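Local coordinates for protein monoacylglycerol lipase (Palaeococcus ferrophilus, PDB 6QE2) that probably hydrolyses monoacylglycerols to free fatty acid and glycerol, as a serine hydrolase of the alpha/beta-hydrolase fold, at residues 107-119 with 197-211. Numbering follows the deposited sequence.
Sequences VVASSPALAKSPK and LLVGTADIITPPEGS. With LDA (lauryl dimethylamine-N-oxide), chain D.
Neighbouring parallel strands of the central alpha/beta-hydrolase sheet, 106-110 and 195-200, pair in register, Ala109 beside Leu197 and Ser110 beside Leu198, before their C-terminal loops run on together beside the presumed active site. Leu198 N donates to Ala109 O, and Ser111 N returns the bond to Leu198 O at 2.8 Å, nearly straight (168° at the hydrogen). Ala109 CB packs on Leu197 CD2 on one face of the sheet; on the other, Leu198 CD1 meets Val108 CG1 beneath helix 242-256.

Beyond the strands, Asp203, the probable acid of a triad with Ser87 and His233, is held by hydrogen bonds from Thr206 in its own loop. Its OD2 takes the hydroxyl of Thr206 at 2.7 Å and its OD1 the backbone N of Thr206 at 3.0 Å, an Asx motif, both from above the carboxylate plane; His233 ND1 is also hydrogen-bonded to OD2. A water donates to Asp203 OD2 and to Ser111 OG, 2.6 Å from each, and accepts from Gly200 N; Ser111 OG is also hydrogen-bonded to His233 O. Thr206 OG1 sits between the backbone N and the carbonyl carbon (chi1 52°), which puts CG2 against Ala113 CA and 3.4 Å from LDA CM2; the detergent is hydrogen-bonded to Ser87 OG.

Gly210 lets helix 209-217 approach the backbone of Leu114 and Ala115, where a CB would clash. Farther out, Pro207 CG packs against Pro118 CD, and Ser117 OG, anti to its backbone N (chi1 172°), donates to Ile204 O at 2.7 Å while accepting from Lys119 N in an ST turn. Replacing Ser117 with alanine removes the hydroxyl and is likely to leave Ile204 O without this donor and Lys119 N without its side-chain acceptor. An aspartate after a late strand of the parallel sheet, hydrogen-bonded to a histidine, is the usual triad acid of alpha/beta-hydrolases, consistent with that role for Asp203.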
loop_
_atom_site.group_PDB
_atom_site.type_symbol
_atom_site.label_atom_id
_atom_site.label_comp_id
_atom_site.label_asym_id
_atom_site.label_seq_id
_atom_site.Cartn_x
_atom_site.Cartn_y
_atom_site.Cartn_z
ATOM N N VAL A 107 0.575 11.617 3.012
ATOM C CA VAL A 107 0.637 10.198 2.678
ATOM C C VAL A 107 0.447 9.368 3.939
ATOM O O VAL A 107 1.078 9.628 4.971
ATOM C CB VAL A 107 1.952 9.833 1.953
ATOM C CG1 VAL A 107 3.184 10.280 2.744
ATOM C CG2 VAL A 107 1.998 8.350 1.675
ATOM N N VAL A 108 -0.459 8.394 3.865
ATOM C CA VAL A 108 -0.717 7.437 4.934
ATOM C C VAL A 108 -0.318 6.071 4.401
ATOM O O VAL A 108 -0.819 5.642 3.352
ATOM C CB VAL A 108 -2.190 7.429 5.364
ATOM C CG1 VAL A 108 -2.406 6.424 6.490
ATOM C CG2 VAL A 108 -2.660 8.830 5.757
ATOM N N ALA A 109 0.584 5.394 5.102
ATOM C CA ALA A 109 1.067 4.083 4.686
ATOM C C ALA A 109 0.755 3.068 5.776
ATOM O O ALA A 109 1.238 3.193 6.905
ATOM C CB ALA A 109 2.565 4.118 4.385
ATOM N N SER A 110 -0.080 2.088 5.441
ATOM C CA SER A 110 -0.387 0.964 6.313
ATOM C C SER A 110 0.559 -0.183 5.981
ATOM O O SER A 110 0.605 -0.633 4.835
ATOM C CB SER A 110 -1.844 0.543 6.127
ATOM O OG SER A 110 -2.047 -0.819 6.462
ATOM N N SER A 111 1.295 -0.665 6.989
ATOM C CA SER A 111 2.241 -1.771 6.833
ATOM C C SER A 111 3.054 -1.685 5.543
ATOM O O SER A 111 3.067 -2.648 4.767
ATOM C CB SER A 111 1.495 -3.110 6.866
ATOM O OG SER A 111 0.737 -3.255 8.061
ATOM N N PRO A 112 3.721 -0.566 5.258
ATOM C CA PRO A 112 4.423 -0.446 3.976
ATOM C C PRO A 112 5.581 -1.428 3.883
ATOM O O PRO A 112 6.224 -1.770 4.883
ATOM C CB PRO A 112 4.916 1.006 3.974
ATOM C CG PRO A 112 5.006 1.373 5.423
ATOM C CD PRO A 112 3.887 0.639 6.093
ATOM N N ALA A 113 5.818 -1.909 2.666
ATOM C CA ALA A 113 6.870 -2.893 2.401
ATOM C C ALA A 113 8.214 -2.174 2.390
ATOM O O ALA A 113 8.683 -1.697 1.356
ATOM C CB ALA A 113 6.599 -3.612 1.082
ATOM N N LEU A 114 8.850 -2.098 3.566
ATOM C CA LEU A 114 10.099 -1.366 3.736
ATOM C C LEU A 114 11.236 -2.236 4.261
ATOM O O LEU A 114 12.360 -1.741 4.421
ATOM C CB LEU A 114 9.886 -0.175 4.682
ATOM C CG LEU A 114 8.933 0.901 4.154
ATOM C CD1 LEU A 114 8.578 1.882 5.250
ATOM C CD2 LEU A 114 9.559 1.627 2.971
ATOM N N ALA A 115 10.964 -3.497 4.563
ATOM C CA ALA A 115 11.968 -4.445 5.018
ATOM C C ALA A 115 11.568 -5.819 4.508
ATOM O O ALA A 115 10.378 -6.137 4.429
ATOM C CB ALA A 115 12.089 -4.446 6.545
ATOM N N LYS A 116 12.569 -6.616 4.148
ATOM C CA LYS A 116 12.327 -7.969 3.668
ATOM C C LYS A 116 11.723 -8.825 4.776
ATOM O O LYS A 116 12.106 -8.719 5.941
ATOM C CB LYS A 116 13.647 -8.581 3.188
ATOM C CG LYS A 116 13.545 -9.974 2.602
ATOM C CD LYS A 116 14.919 -10.488 2.195
ATOM C CE LYS A 116 15.714 -10.963 3.396
ATOM N NZ LYS A 116 14.965 -11.990 4.169
ATOM N N SER A 117 10.782 -9.687 4.407
ATOM C CA SER A 117 10.260 -10.644 5.369
ATOM C C SER A 117 11.337 -11.675 5.698
ATOM O O SER A 117 12.079 -12.091 4.808
ATOM C CB SER A 117 9.034 -11.353 4.799
ATOM O OG SER A 117 8.628 -12.418 5.640
ATOM N N PRO A 118 11.450 -12.102 6.959
ATOM C CA PRO A 118 12.375 -13.207 7.278
ATOM C C PRO A 118 12.025 -14.498 6.565
ATOM O O PRO A 118 12.878 -15.388 6.458
ATOM C CB PRO A 118 12.246 -13.348 8.802
ATOM C CG PRO A 118 10.917 -12.716 9.132
ATOM C CD PRO A 118 10.783 -11.584 8.165
ATOM N N LYS A 119 10.780 -14.638 6.106
ATOM C CA LYS A 119 10.356 -15.795 5.330
ATOM C C LYS A 119 10.890 -15.760 3.905
ATOM O O LYS A 119 10.856 -16.788 3.218
ATOM C CB LYS A 119 8.830 -15.886 5.317
ATOM C CG LYS A 119 8.218 -16.129 6.682
ATOM C CD LYS A 119 8.780 -17.393 7.316
ATOM C CE LYS A 119 8.180 -17.639 8.690
ATOM N NZ LYS A 119 8.629 -18.934 9.275
ATOM N N LEU A 197 2.631 6.629 9.317
ATOM C CA LEU A 197 2.932 5.216 9.146
ATOM C C LEU A 197 2.214 4.418 10.227
ATOM O O LEU A 197 2.246 4.794 11.402
ATOM C CB LEU A 197 4.445 4.978 9.242
ATOM C CG LEU A 197 5.309 5.846 8.326
ATOM C CD1 LEU A 197 6.780 5.616 8.639
ATOM C CD2 LEU A 197 5.035 5.525 6.862
ATOM N N LEU A 198 1.588 3.307 9.836
ATOM C CA LEU A 198 0.864 2.445 10.765
ATOM C C LEU A 198 1.379 1.019 10.623
ATOM O O LEU A 198 1.388 0.474 9.514
ATOM C CB LEU A 198 -0.648 2.476 10.506
ATOM C CG LEU A 198 -1.333 3.836 10.427
ATOM C CD1 LEU A 198 -1.842 4.034 9.017
ATOM C CD2 LEU A 198 -2.479 3.934 11.415
ATOM N N VAL A 199 1.811 0.415 11.735
ATOM C CA VAL A 199 2.381 -0.927 11.706
ATOM C C VAL A 199 1.831 -1.773 12.847
ATOM O O VAL A 199 1.478 -1.260 13.914
ATOM C CB VAL A 199 3.926 -0.897 11.772
ATOM C CG1 VAL A 199 4.496 -0.196 10.551
ATOM C CG2 VAL A 199 4.388 -0.211 13.048
ATOM N N GLY A 200 1.738 -3.076 12.600
ATOM C CA GLY A 200 1.485 -4.054 13.649
ATOM C C GLY A 200 2.798 -4.653 14.121
ATOM O O GLY A 200 3.648 -5.018 13.310
ATOM N N THR A 201 2.955 -4.765 15.450
ATOM C CA THR A 201 4.255 -5.161 15.982
ATOM C C THR A 201 4.597 -6.618 15.701
ATOM O O THR A 201 5.779 -6.974 15.725
ATOM C CB THR A 201 4.331 -4.930 17.497
ATOM O OG1 THR A 201 3.375 -5.767 18.160
ATOM C CG2 THR A 201 4.068 -3.474 17.842
ATOM N N ALA A 202 3.604 -7.462 15.423
ATOM C CA ALA A 202 3.846 -8.874 15.162
ATOM C C ALA A 202 3.856 -9.194 13.676
ATOM O O ALA A 202 3.828 -10.372 13.301
ATOM C CB ALA A 202 2.794 -9.727 15.874
ATOM N N ASP A 203 3.918 -8.170 12.830
ATOM C CA ASP A 203 3.925 -8.345 11.385
ATOM C C ASP A 203 5.269 -8.916 10.938
ATOM O O ASP A 203 6.313 -8.294 11.152
ATOM C CB ASP A 203 3.659 -6.985 10.737
ATOM C CG ASP A 203 3.511 -7.045 9.231
ATOM O OD1 ASP A 203 3.698 -8.117 8.619
ATOM O OD2 ASP A 203 3.190 -5.983 8.657
ATOM N N ILE A 204 5.254 -10.108 10.343
ATOM C CA ILE A 204 6.455 -10.667 9.728
ATOM C C ILE A 204 6.409 -10.632 8.207
ATOM O O ILE A 204 7.410 -10.982 7.563
ATOM C CB ILE A 204 6.757 -12.096 10.232
ATOM C CG1 ILE A 204 5.567 -13.029 10.047
ATOM C CG2 ILE A 204 7.164 -12.060 11.699
ATOM C CD1 ILE A 204 5.812 -14.392 10.673
ATOM N N ILE A 205 5.287 -10.235 7.609
ATOM C CA ILE A 205 5.250 -10.082 6.160
ATOM C C ILE A 205 6.012 -8.827 5.751
ATOM O O ILE A 205 6.804 -8.841 4.799
ATOM C CB ILE A 205 3.789 -10.041 5.672
ATOM C CG1 ILE A 205 3.108 -11.387 5.924
ATOM C CG2 ILE A 205 3.732 -9.679 4.197
ATOM C CD1 ILE A 205 1.621 -11.375 5.706
ATOM N N THR A 206 5.781 -7.720 6.459
ATOM C CA THR A 206 6.561 -6.489 6.318
ATOM C C THR A 206 7.017 -6.118 7.722
ATOM O O THR A 206 6.276 -5.469 8.471
ATOM C CB THR A 206 5.741 -5.365 5.677
ATOM O OG1 THR A 206 4.513 -5.202 6.392
ATOM C CG2 THR A 206 5.419 -5.674 4.218
ATOM N N PRO A 207 8.195 -6.560 8.130
ATOM C CA PRO A 207 8.666 -6.267 9.488
ATOM C C PRO A 207 8.584 -4.790 9.807
ATOM O O PRO A 207 9.086 -3.983 9.062
ATOM C CB PRO A 207 10.114 -6.730 9.457
ATOM C CG PRO A 207 10.089 -7.858 8.493
ATOM C CD PRO A 207 9.122 -7.451 7.419
ATOM N N PRO A 208 7.999 -4.450 10.947
ATOM C CA PRO A 208 7.822 -3.047 11.332
ATOM C C PRO A 208 9.082 -2.193 11.450
ATOM O O PRO A 208 8.970 -0.997 11.303
ATOM C CB PRO A 208 7.083 -3.126 12.673
ATOM C CG PRO A 208 7.212 -4.527 13.124
ATOM C CD PRO A 208 7.357 -5.366 11.897
ATOM N N GLU A 209 10.241 -2.794 11.649
ATOM C CA GLU A 209 11.458 -2.019 11.769
ATOM C C GLU A 209 11.707 -1.238 10.483
ATOM O O GLU A 209 12.369 -0.219 10.500
ATOM C CB GLU A 209 12.654 -2.889 12.133
ATOM C CG GLU A 209 13.881 -2.099 12.533
ATOM C CD GLU A 209 13.725 -1.348 13.842
ATOM O OE1 GLU A 209 12.880 -1.727 14.649
ATOM O OE2 GLU A 209 14.474 -0.394 14.065
ATOM N N GLY A 210 11.181 -1.722 9.362
ATOM C CA GLY A 210 11.350 -0.995 8.126
ATOM C C GLY A 210 10.709 0.380 8.244
ATOM O O GLY A 210 11.291 1.354 7.831
ATOM N N SER A 211 9.508 0.449 8.799
ATOM C CA SER A 211 8.831 1.724 9.030
ATOM C C SER A 211 9.547 2.572 10.084
ATOM O O SER A 211 9.636 3.780 9.971
ATOM C CB SER A 211 7.364 1.523 9.395
ATOM O OG SER A 211 6.600 1.267 8.252
HETATM N N1 LDA D . 4.530 -7.377 0.005
HETATM O O1 LDA D . 4.100 -6.244 -0.245
HETATM C CM1 LDA D . 3.450 -8.341 -0.159
HETATM C CM2 LDA D . 5.044 -7.408 1.368
HETATM C C1 LDA D . 5.598 -7.709 -0.914
HETATM C C2 LDA D . 5.797 -9.208 -0.851
HETATM C C3 LDA D . 6.651 -9.658 -2.018
HETATM C C4 LDA D . 6.993 -11.131 -1.886
HETATM C C5 LDA D . 8.065 -11.520 -2.883
HETATM C C6 LDA D . 8.118 -13.026 -3.057
HETATM C C7 LDA D . 9.328 -13.404 -3.890
HETATM C C8 LDA D . 8.893 -13.921 -5.245
HETATM C C9 LDA D . 9.663 -13.236 -6.356
HETATM C C10 LDA D . 10.602 -14.216 -7.042
HETATM C C11 LDA D . 11.102 -13.663 -8.367
HETATM C C12 LDA D . 10.093 -12.718 -8.968
HETATM O O HOH W 1 2.647 -3.704 9.800
HETATM O O HOH W 2 6.447 -1.310 7.528
HETATM O O HOH W 3 8.646 -2.943 6.533
HETATM O O HOH W 4 8.296 -7.064 2.883
#